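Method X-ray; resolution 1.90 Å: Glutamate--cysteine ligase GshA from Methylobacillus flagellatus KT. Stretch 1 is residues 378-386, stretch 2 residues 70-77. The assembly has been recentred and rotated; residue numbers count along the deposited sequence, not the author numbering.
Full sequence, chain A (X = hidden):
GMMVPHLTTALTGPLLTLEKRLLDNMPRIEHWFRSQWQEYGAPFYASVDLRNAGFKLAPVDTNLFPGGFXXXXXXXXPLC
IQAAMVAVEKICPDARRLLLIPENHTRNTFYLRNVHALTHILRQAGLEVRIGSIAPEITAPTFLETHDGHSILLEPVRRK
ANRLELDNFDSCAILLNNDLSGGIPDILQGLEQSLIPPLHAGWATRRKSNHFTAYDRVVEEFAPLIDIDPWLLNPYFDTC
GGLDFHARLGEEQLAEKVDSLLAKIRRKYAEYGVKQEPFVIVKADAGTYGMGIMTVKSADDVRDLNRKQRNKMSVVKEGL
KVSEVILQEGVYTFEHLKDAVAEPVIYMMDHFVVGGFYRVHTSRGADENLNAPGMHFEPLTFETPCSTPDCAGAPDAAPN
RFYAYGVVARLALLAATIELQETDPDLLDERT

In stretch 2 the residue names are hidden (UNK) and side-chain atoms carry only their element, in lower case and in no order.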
# COMPACT_ATOMS: atom_id res chain seq x y z
N GLU A 378 13.85 -16.49 -19.05
CA GLU A 378 13.53 -15.11 -19.31
C GLU A 378 12.29 -14.73 -18.45
O GLU A 378 11.36 -15.52 -18.35
CB GLU A 378 13.20 -14.92 -20.76
CG GLU A 378 14.46 -15.18 -21.63
CD GLU A 378 14.18 -15.10 -23.11
OE1 GLU A 378 13.00 -14.85 -23.51
OE2 GLU A 378 15.15 -15.31 -23.90
N PRO A 379 12.27 -13.52 -17.86
CA PRO A 379 11.12 -13.12 -17.02
C PRO A 379 9.92 -12.73 -17.86
O PRO A 379 10.08 -12.21 -18.95
CB PRO A 379 11.65 -11.90 -16.24
CG PRO A 379 12.73 -11.30 -17.17
CD PRO A 379 13.35 -12.51 -17.89
N LEU A 380 8.72 -12.97 -17.35
CA LEU A 380 7.48 -12.53 -17.97
C LEU A 380 6.64 -11.95 -16.87
O LEU A 380 6.26 -12.64 -15.93
CB LEU A 380 6.74 -13.71 -18.58
CG LEU A 380 5.39 -13.37 -19.21
CD1 LEU A 380 5.56 -12.55 -20.51
CD2 LEU A 380 4.63 -14.70 -19.43
N THR A 381 6.35 -10.66 -16.95
CA THR A 381 5.73 -10.00 -15.81
C THR A 381 4.26 -10.43 -15.64
O THR A 381 3.59 -10.83 -16.60
CB THR A 381 5.89 -8.44 -15.90
OG1 THR A 381 5.76 -7.88 -14.58
CG2 THR A 381 4.85 -7.84 -16.84
N PHE A 382 3.82 -10.46 -14.39
CA PHE A 382 2.45 -10.81 -14.02
C PHE A 382 1.51 -9.74 -14.55
O PHE A 382 1.80 -8.56 -14.44
CB PHE A 382 2.28 -10.80 -12.50
CG PHE A 382 2.82 -12.00 -11.79
CD1 PHE A 382 3.38 -13.10 -12.47
CD2 PHE A 382 2.77 -12.03 -10.42
CE1 PHE A 382 3.84 -14.18 -11.78
CE2 PHE A 382 3.25 -13.11 -9.72
CZ PHE A 382 3.81 -14.19 -10.40
N GLU A 383 0.38 -10.17 -15.07
CA GLU A 383 -0.68 -9.29 -15.54
C GLU A 383 -1.84 -9.14 -14.51
O GLU A 383 -2.62 -8.19 -14.58
CB GLU A 383 -1.23 -9.87 -16.85
CG GLU A 383 -0.20 -9.90 -18.01
CD GLU A 383 0.18 -8.50 -18.50
OE1 GLU A 383 -0.77 -7.72 -18.72
OE2 GLU A 383 1.39 -8.20 -18.72
N THR A 384 -1.92 -10.01 -13.52
CA THR A 384 -3.07 -10.06 -12.62
C THR A 384 -2.59 -9.76 -11.21
O THR A 384 -1.58 -10.30 -10.79
CB THR A 384 -3.71 -11.48 -12.67
OG1 THR A 384 -4.03 -11.85 -14.02
CG2 THR A 384 -4.99 -11.59 -11.80
N PRO A 385 -3.32 -8.91 -10.45
CA PRO A 385 -3.00 -8.70 -9.04
C PRO A 385 -3.28 -9.94 -8.21
O PRO A 385 -4.13 -10.75 -8.58
CB PRO A 385 -3.99 -7.60 -8.61
CG PRO A 385 -4.47 -6.99 -9.84
CD PRO A 385 -4.44 -8.06 -10.89
N CYS A 386 -2.62 -10.06 -7.05
CA CYS A 386 -2.83 -11.18 -6.11
C CYS A 386 -3.77 -10.86 -4.97
O CYS A 386 -4.03 -11.73 -4.15
CB CYS A 386 -1.47 -11.64 -5.51
SG CYS A 386 -0.28 -12.22 -6.75
N UNK A 70 13.61 -5.36 -11.34
CA UNK A 70 13.45 -4.82 -12.67
C UNK A 70 12.40 -5.58 -13.52
O UNK A 70 12.03 -5.12 -14.58
c UNK A 70 15.40 -6.24 -13.51
n UNK A 70 15.67 -6.68 -14.75
o UNK A 70 15.66 -6.88 -12.50
c UNK A 70 14.78 -4.84 -13.40
N UNK A 71 11.97 -6.74 -13.03
CA UNK A 71 11.00 -7.59 -13.74
C UNK A 71 9.57 -7.34 -13.34
O UNK A 71 8.66 -7.96 -13.89
c UNK A 71 12.70 -9.51 -13.93
o UNK A 71 13.24 -8.99 -14.89
c UNK A 71 11.30 -9.08 -13.49
n UNK A 71 13.25 -10.53 -13.26
N UNK A 72 9.38 -6.48 -12.34
CA UNK A 72 8.06 -6.15 -11.85
C UNK A 72 7.32 -5.28 -12.84
O UNK A 72 7.90 -4.52 -13.61
c UNK A 72 7.97 -7.67 -9.11
c UNK A 72 8.11 -5.45 -10.47
c UNK A 72 8.71 -6.30 -9.34
c UNK A 72 8.77 -5.51 -8.04
N UNK A 73 6.00 -5.41 -12.84
CA UNK A 73 5.16 -4.65 -13.77
C UNK A 73 5.17 -3.15 -13.39
O UNK A 73 4.77 -2.77 -12.27
o UNK A 73 2.95 -3.41 -15.13
n UNK A 73 1.86 -5.39 -15.21
c UNK A 73 3.75 -5.23 -13.74
c UNK A 73 2.82 -4.59 -14.76
N UNK A 74 5.65 -2.27 -14.30
CA UNK A 74 5.74 -0.85 -13.89
C UNK A 74 4.40 -0.19 -13.56
O UNK A 74 4.39 0.79 -12.82
c UNK A 74 6.25 -1.10 -16.22
c UNK A 74 6.42 -0.15 -15.09
c UNK A 74 6.22 -2.49 -15.63
N UNK A 75 3.29 -0.76 -14.00
CA UNK A 75 1.97 -0.25 -13.62
C UNK A 75 1.70 -0.37 -12.11
O UNK A 75 0.84 0.34 -11.55
c UNK A 75 0.84 -0.66 -15.89
o UNK A 75 1.40 0.37 -16.32
o UNK A 75 0.21 -1.45 -16.63
c UNK A 75 0.88 -1.00 -14.38
N UNK A 76 2.45 -1.26 -11.44
CA UNK A 76 2.29 -1.45 -10.03
C UNK A 76 3.33 -0.76 -9.17
O UNK A 76 3.40 -1.01 -7.98
c UNK A 76 2.18 -2.94 -9.73
c UNK A 76 -0.30 -3.09 -9.45
c UNK A 76 0.85 -3.49 -10.14
c UNK A 76 -0.55 -4.80 -11.64
c UNK A 76 0.71 -4.31 -11.26
c UNK A 76 -1.69 -4.41 -10.93
c UNK A 76 -1.57 -3.53 -9.84
N UNK A 77 4.10 0.17 -9.75
CA UNK A 77 5.08 0.90 -8.96
C UNK A 77 4.47 1.61 -7.73
O UNK A 77 5.01 1.51 -6.62
c UNK A 77 7.81 2.33 -11.38
c UNK A 77 5.84 1.91 -9.81
c UNK A 77 8.14 1.75 -8.82
c UNK A 77 7.27 1.52 -10.12

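Position 70 carries two side-chain carbons, the second bearing one oxygen and one nitrogen, which is the short amide of asparagine. Its CA-to-CB bond points sideways to stretch 1 and the side chain touches nothing there; Asn-70 lies in a 3-10 segment that begins earlier in the chain.

Position 71 repeats this pattern of two carbons with a terminal oxygen and nitrogen, but here the CA-to-CB bond points toward stretch 1, and the side-chain oxygen lies 3.3 Å from CG of Pro-379. This is Asn-71. Its backbone O accepts a hydrogen bond from OG1 of Thr-381 at 3.0 Å, so both its side chain and its main chain meet stretch 1.

At position 72 four carbons fork at the second, the pattern of leucine. The CA-to-CB bond of Leu-72 points away from stretch 1, and its closest approach is made by the backbone, with C 3.5 Å from OG1 of Thr-381.

Position 73 again has two carbons ending in one oxygen and one nitrogen. The nitrogen lies 3.3 Å from O of Phe-382, and the backbone carbonyl at that distance needs a donor, which an amide supplies and a carboxylate would not. In Asn-73 the ND2 to O contact with Phe-382 is a hydrogen bond, nearly linear at 171°. The other end of the amide is used locally: OD1 accepts a hydrogen bond from N of position 75 at 2.9 Å. Backbone N of Asn-73 also lies 3.0 Å from OG1 of Thr-381, but the angle is too poor for a hydrogen bond.

Three carbons closing a ring onto the backbone N identify position 74 as proline; Pro-74 makes no contact with stretch 1.

Position 75 has two carbons, the second carrying two oxygens, a carboxylate attached directly to CB. Asp-75 directs its CA-to-CB bond toward stretch 1, but its side chain makes no contact there.

At position 76 a single carbon leads to a six-carbon ring with no further atom, hence phenylalanine. CZ of Phe-76 meets CG of Pro-385 at 3.9 Å, an oblique apolar contact, while the backbone N of Phe-76 donates a hydrogen bond to O of Asn-73 at 2.9 Å.

Position 77, four carbons forked at the second, is Leu-77, out of reach of stretch 1 and already helical.

The contact thus joins segments more than 300 residues apart through two hydrogen bonds running in opposite directions, one donated by Thr-381 and one by Asn-73, with the Phe-76 and Pro-385 rings adding apolar packing farther along.

Stretch 2 (70-77) NNLNPDFL
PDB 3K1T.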